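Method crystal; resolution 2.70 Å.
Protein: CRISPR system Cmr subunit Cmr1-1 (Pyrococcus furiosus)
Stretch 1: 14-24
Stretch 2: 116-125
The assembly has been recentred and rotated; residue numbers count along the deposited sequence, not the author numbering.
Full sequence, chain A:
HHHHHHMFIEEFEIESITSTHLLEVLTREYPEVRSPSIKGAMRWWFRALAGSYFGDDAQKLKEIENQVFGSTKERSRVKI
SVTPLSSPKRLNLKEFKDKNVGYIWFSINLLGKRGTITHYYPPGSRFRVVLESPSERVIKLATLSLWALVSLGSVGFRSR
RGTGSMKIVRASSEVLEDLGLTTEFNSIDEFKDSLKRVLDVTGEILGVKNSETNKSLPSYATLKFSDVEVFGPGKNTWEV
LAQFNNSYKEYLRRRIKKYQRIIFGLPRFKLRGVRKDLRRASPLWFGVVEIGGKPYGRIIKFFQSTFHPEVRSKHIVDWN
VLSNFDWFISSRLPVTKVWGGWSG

Stretch 1, residues 14-24: IESITSTHLLE
Stretch 2, residues 116-125: TITHYYPPGS

Two separate pairs of backbone hydrogen bonds, one at Ser 16 and one at Thr 20, join these antiparallel stretches, and the stretch 2 partners of Ser 16 belong to a type II turn from Pro 122 to Ser 125. At the first site the turn itself is gripped: Ser 16 N donates to Ser 125 O (2.8 Å, 163°), and Gly 124 N donates to Ser 16 O (2.9 Å, 154°). At the second site Thr 20 and Tyr 121 form a single antiparallel bridge with CA atoms 4.8 Å apart: Thr 20 N donates to Tyr 121 O (2.7 Å) and Tyr 121 N to Thr 20 O (2.9 Å), both near 163°.

The register runs Ser 16 with Pro 123, Ser 19 with Pro 122, Thr 20 with Tyr 121 and His 21 with Tyr 120, then widens to 8.7 Å between the CA atoms of Leu 23 and Ile 117. Strand geometry holds at 14-16 and 119-120; Ile 17 (phi/psi -88/-39) breaks the extended path before Thr 18 resumes it.

The turn is closed by Ser 125 N to Pro 122 O (3.0 Å) and reinforced by Ser 125 OG, chi1 m, donating to the same Pro 122 O at 2.7 Å. Pro 123 (-48/128) and Gly 124 (109/-12) occupy its central positions; at the latter angles a CB would jam against the preceding carbonyl oxygen, which calls for glycine. The bare Gly 124 CA lies 3.7 Å from Glu 15 CG, while Pro 123 CB sits 3.4 Å from Ile 17 O. Within stretch 1, Ser 16 OG and Thr 20 OG1, both on m rotamers, share a hydrogen bond of 2.8 Å that links the residues of the two bonding sites.

At the bridge and beyond it, side chains add to the contact. Tyr 120 (chi1 p, chi2 -62°) points toward stretch 1, and its ring lies nearly parallel to that of His 21 (m, chi2 -99°), planes at 19°; with centroids 5.5 Å apart the rings are slid and barely overlap. His 21 CE1 instead approaches Tyr 120 CB at 3.5 Å. Tyr 121 (m, chi2 -73°) offers CE2 to Leu 22 CD1 at 3.7 Å, an apolar contact. Leu 23 (m, t) and Ile 117 (p, t) point toward the opposing stretches, and their CD1 and CG2 respectively meet at 3.9 Å, spanning the widened backbone gap by hydrophobic packing.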

# COMPACT_ATOMS: atom_id res chain seq x y z
N ILE A 14 13.60 1.15 9.22
CA ILE A 14 12.14 1.10 9.29
C ILE A 14 11.70 -0.02 10.22
O ILE A 14 12.42 -0.99 10.44
CB ILE A 14 11.50 0.92 7.90
CG1 ILE A 14 11.61 -0.53 7.42
CG2 ILE A 14 12.12 1.87 6.89
CD1 ILE A 14 10.92 -0.80 6.10
N GLU A 15 10.52 0.14 10.80
CA GLU A 15 10.00 -0.82 11.76
C GLU A 15 8.57 -1.20 11.38
O GLU A 15 7.79 -0.36 10.93
CB GLU A 15 10.05 -0.24 13.18
CG GLU A 15 9.42 -1.11 14.24
CD GLU A 15 9.47 -0.48 15.63
OE1 GLU A 15 10.56 -0.04 16.05
OE2 GLU A 15 8.41 -0.41 16.28
N SER A 16 8.23 -2.48 11.56
CA SER A 16 6.88 -2.95 11.30
C SER A 16 5.90 -2.46 12.37
O SER A 16 6.14 -2.62 13.57
CB SER A 16 6.85 -4.48 11.23
OG SER A 16 7.68 -4.95 10.19
N ILE A 17 4.81 -1.85 11.92
CA ILE A 17 3.73 -1.47 12.82
C ILE A 17 2.75 -2.63 12.95
O ILE A 17 2.23 -2.91 14.03
CB ILE A 17 3.00 -0.22 12.32
CG1 ILE A 17 3.90 1.01 12.46
CG2 ILE A 17 1.69 -0.02 13.06
CD1 ILE A 17 3.41 2.22 11.70
N THR A 18 2.50 -3.32 11.83
CA THR A 18 1.64 -4.49 11.82
C THR A 18 2.44 -5.73 11.43
O THR A 18 3.56 -5.61 10.91
CB THR A 18 0.46 -4.33 10.85
OG1 THR A 18 0.94 -3.94 9.56
CG2 THR A 18 -0.51 -3.27 11.36
N SER A 19 1.87 -6.91 11.67
CA SER A 19 2.51 -8.18 11.34
C SER A 19 2.94 -8.18 9.88
O SER A 19 2.17 -7.83 8.99
CB SER A 19 1.56 -9.34 11.61
OG SER A 19 1.01 -9.27 12.92
N THR A 20 4.19 -8.57 9.64
CA THR A 20 4.77 -8.51 8.30
C THR A 20 5.08 -9.91 7.79
O THR A 20 5.65 -10.72 8.51
CB THR A 20 6.05 -7.64 8.29
OG1 THR A 20 5.72 -6.30 8.68
CG2 THR A 20 6.66 -7.62 6.90
N HIS A 21 4.69 -10.19 6.55
CA HIS A 21 4.86 -11.52 5.98
C HIS A 21 5.60 -11.50 4.64
O HIS A 21 5.00 -11.29 3.59
CB HIS A 21 3.49 -12.19 5.81
CG HIS A 21 2.79 -12.43 7.10
ND1 HIS A 21 2.78 -13.66 7.73
CD2 HIS A 21 2.06 -11.61 7.90
CE1 HIS A 21 2.09 -13.58 8.85
NE2 HIS A 21 1.64 -12.34 8.97
N LEU A 22 6.91 -11.71 4.69
CA LEU A 22 7.73 -11.70 3.49
C LEU A 22 7.83 -13.10 2.93
O LEU A 22 8.64 -13.91 3.38
CB LEU A 22 9.12 -11.13 3.81
CG LEU A 22 9.07 -9.81 4.58
CD1 LEU A 22 10.46 -9.26 4.84
CD2 LEU A 22 8.22 -8.79 3.83
N LEU A 23 6.99 -13.38 1.94
CA LEU A 23 6.82 -14.75 1.46
C LEU A 23 7.05 -14.89 -0.04
O LEU A 23 6.31 -15.60 -0.71
CB LEU A 23 5.41 -15.24 1.80
CG LEU A 23 5.02 -15.21 3.28
CD1 LEU A 23 3.58 -15.67 3.46
CD2 LEU A 23 5.98 -16.07 4.08
N GLU A 24 8.09 -14.24 -0.55
CA GLU A 24 8.41 -14.30 -1.98
C GLU A 24 8.69 -15.73 -2.43
O GLU A 24 8.49 -16.08 -3.60
CB GLU A 24 9.61 -13.41 -2.31
CG GLU A 24 9.31 -11.93 -2.19
CD GLU A 24 10.42 -11.07 -2.76
OE1 GLU A 24 10.34 -10.72 -3.96
OE2 GLU A 24 11.37 -10.73 -2.02
N THR A 116 2.19 -24.24 5.96
CA THR A 116 2.97 -23.69 4.86
C THR A 116 3.86 -22.54 5.34
O THR A 116 4.93 -22.29 4.77
CB THR A 116 2.05 -23.20 3.72
OG1 THR A 116 1.20 -24.28 3.31
CG2 THR A 116 2.87 -22.74 2.53
N ILE A 117 3.43 -21.85 6.39
CA ILE A 117 4.28 -20.86 7.04
C ILE A 117 4.33 -21.12 8.55
O ILE A 117 3.34 -21.55 9.15
CB ILE A 117 3.81 -19.41 6.78
CG1 ILE A 117 2.40 -19.18 7.33
CG2 ILE A 117 3.84 -19.10 5.29
CD1 ILE A 117 1.86 -17.80 7.04
N THR A 118 5.48 -20.85 9.15
CA THR A 118 5.67 -21.08 10.58
C THR A 118 6.14 -19.82 11.30
O THR A 118 5.89 -19.64 12.49
CB THR A 118 6.67 -22.22 10.85
OG1 THR A 118 7.78 -22.10 9.95
CG2 THR A 118 6.00 -23.57 10.65
N HIS A 119 6.82 -18.95 10.57
CA HIS A 119 7.33 -17.71 11.15
C HIS A 119 6.88 -16.47 10.38
O HIS A 119 6.54 -16.54 9.20
CB HIS A 119 8.86 -17.75 11.23
CG HIS A 119 9.39 -18.89 12.05
ND1 HIS A 119 9.42 -20.19 11.58
CD2 HIS A 119 9.90 -18.92 13.30
CE1 HIS A 119 9.94 -20.97 12.52
NE2 HIS A 119 10.24 -20.22 13.57
N TYR A 120 6.90 -15.34 11.08
CA TYR A 120 6.57 -14.05 10.48
C TYR A 120 7.39 -12.96 11.16
O TYR A 120 8.18 -13.25 12.06
CB TYR A 120 5.07 -13.75 10.60
CG TYR A 120 4.60 -13.39 12.00
CD1 TYR A 120 4.72 -14.28 13.06
CD2 TYR A 120 4.01 -12.16 12.26
CE1 TYR A 120 4.29 -13.95 14.33
CE2 TYR A 120 3.57 -11.82 13.52
CZ TYR A 120 3.71 -12.72 14.56
OH TYR A 120 3.28 -12.36 15.81
N TYR A 121 7.20 -11.72 10.73
CA TYR A 121 7.84 -10.59 11.39
C TYR A 121 6.80 -9.79 12.17
O TYR A 121 5.99 -9.08 11.58
CB TYR A 121 8.56 -9.69 10.38
CG TYR A 121 9.83 -10.27 9.81
CD1 TYR A 121 10.98 -10.36 10.58
CD2 TYR A 121 9.89 -10.70 8.49
CE1 TYR A 121 12.15 -10.88 10.05
CE2 TYR A 121 11.05 -11.23 7.96
CZ TYR A 121 12.18 -11.31 8.74
OH TYR A 121 13.34 -11.83 8.21
N PRO A 122 6.80 -9.93 13.50
CA PRO A 122 5.81 -9.27 14.35
C PRO A 122 6.07 -7.78 14.47
O PRO A 122 7.18 -7.34 14.15
CB PRO A 122 5.98 -9.98 15.70
CG PRO A 122 7.41 -10.38 15.71
CD PRO A 122 7.75 -10.74 14.29
N PRO A 123 5.06 -7.00 14.91
CA PRO A 123 5.24 -5.56 15.15
C PRO A 123 6.49 -5.28 15.98
O PRO A 123 6.66 -5.88 17.04
CB PRO A 123 3.97 -5.17 15.91
CG PRO A 123 2.94 -6.13 15.41
CD PRO A 123 3.66 -7.42 15.14
N GLY A 124 7.35 -4.40 15.50
CA GLY A 124 8.60 -4.12 16.18
C GLY A 124 9.78 -4.66 15.40
O GLY A 124 10.93 -4.33 15.71
N SER A 125 9.52 -5.49 14.41
CA SER A 125 10.58 -5.99 13.53
C SER A 125 11.24 -4.82 12.83
O SER A 125 10.55 -3.92 12.34
CB SER A 125 10.02 -6.97 12.51
OG SER A 125 9.50 -8.14 13.12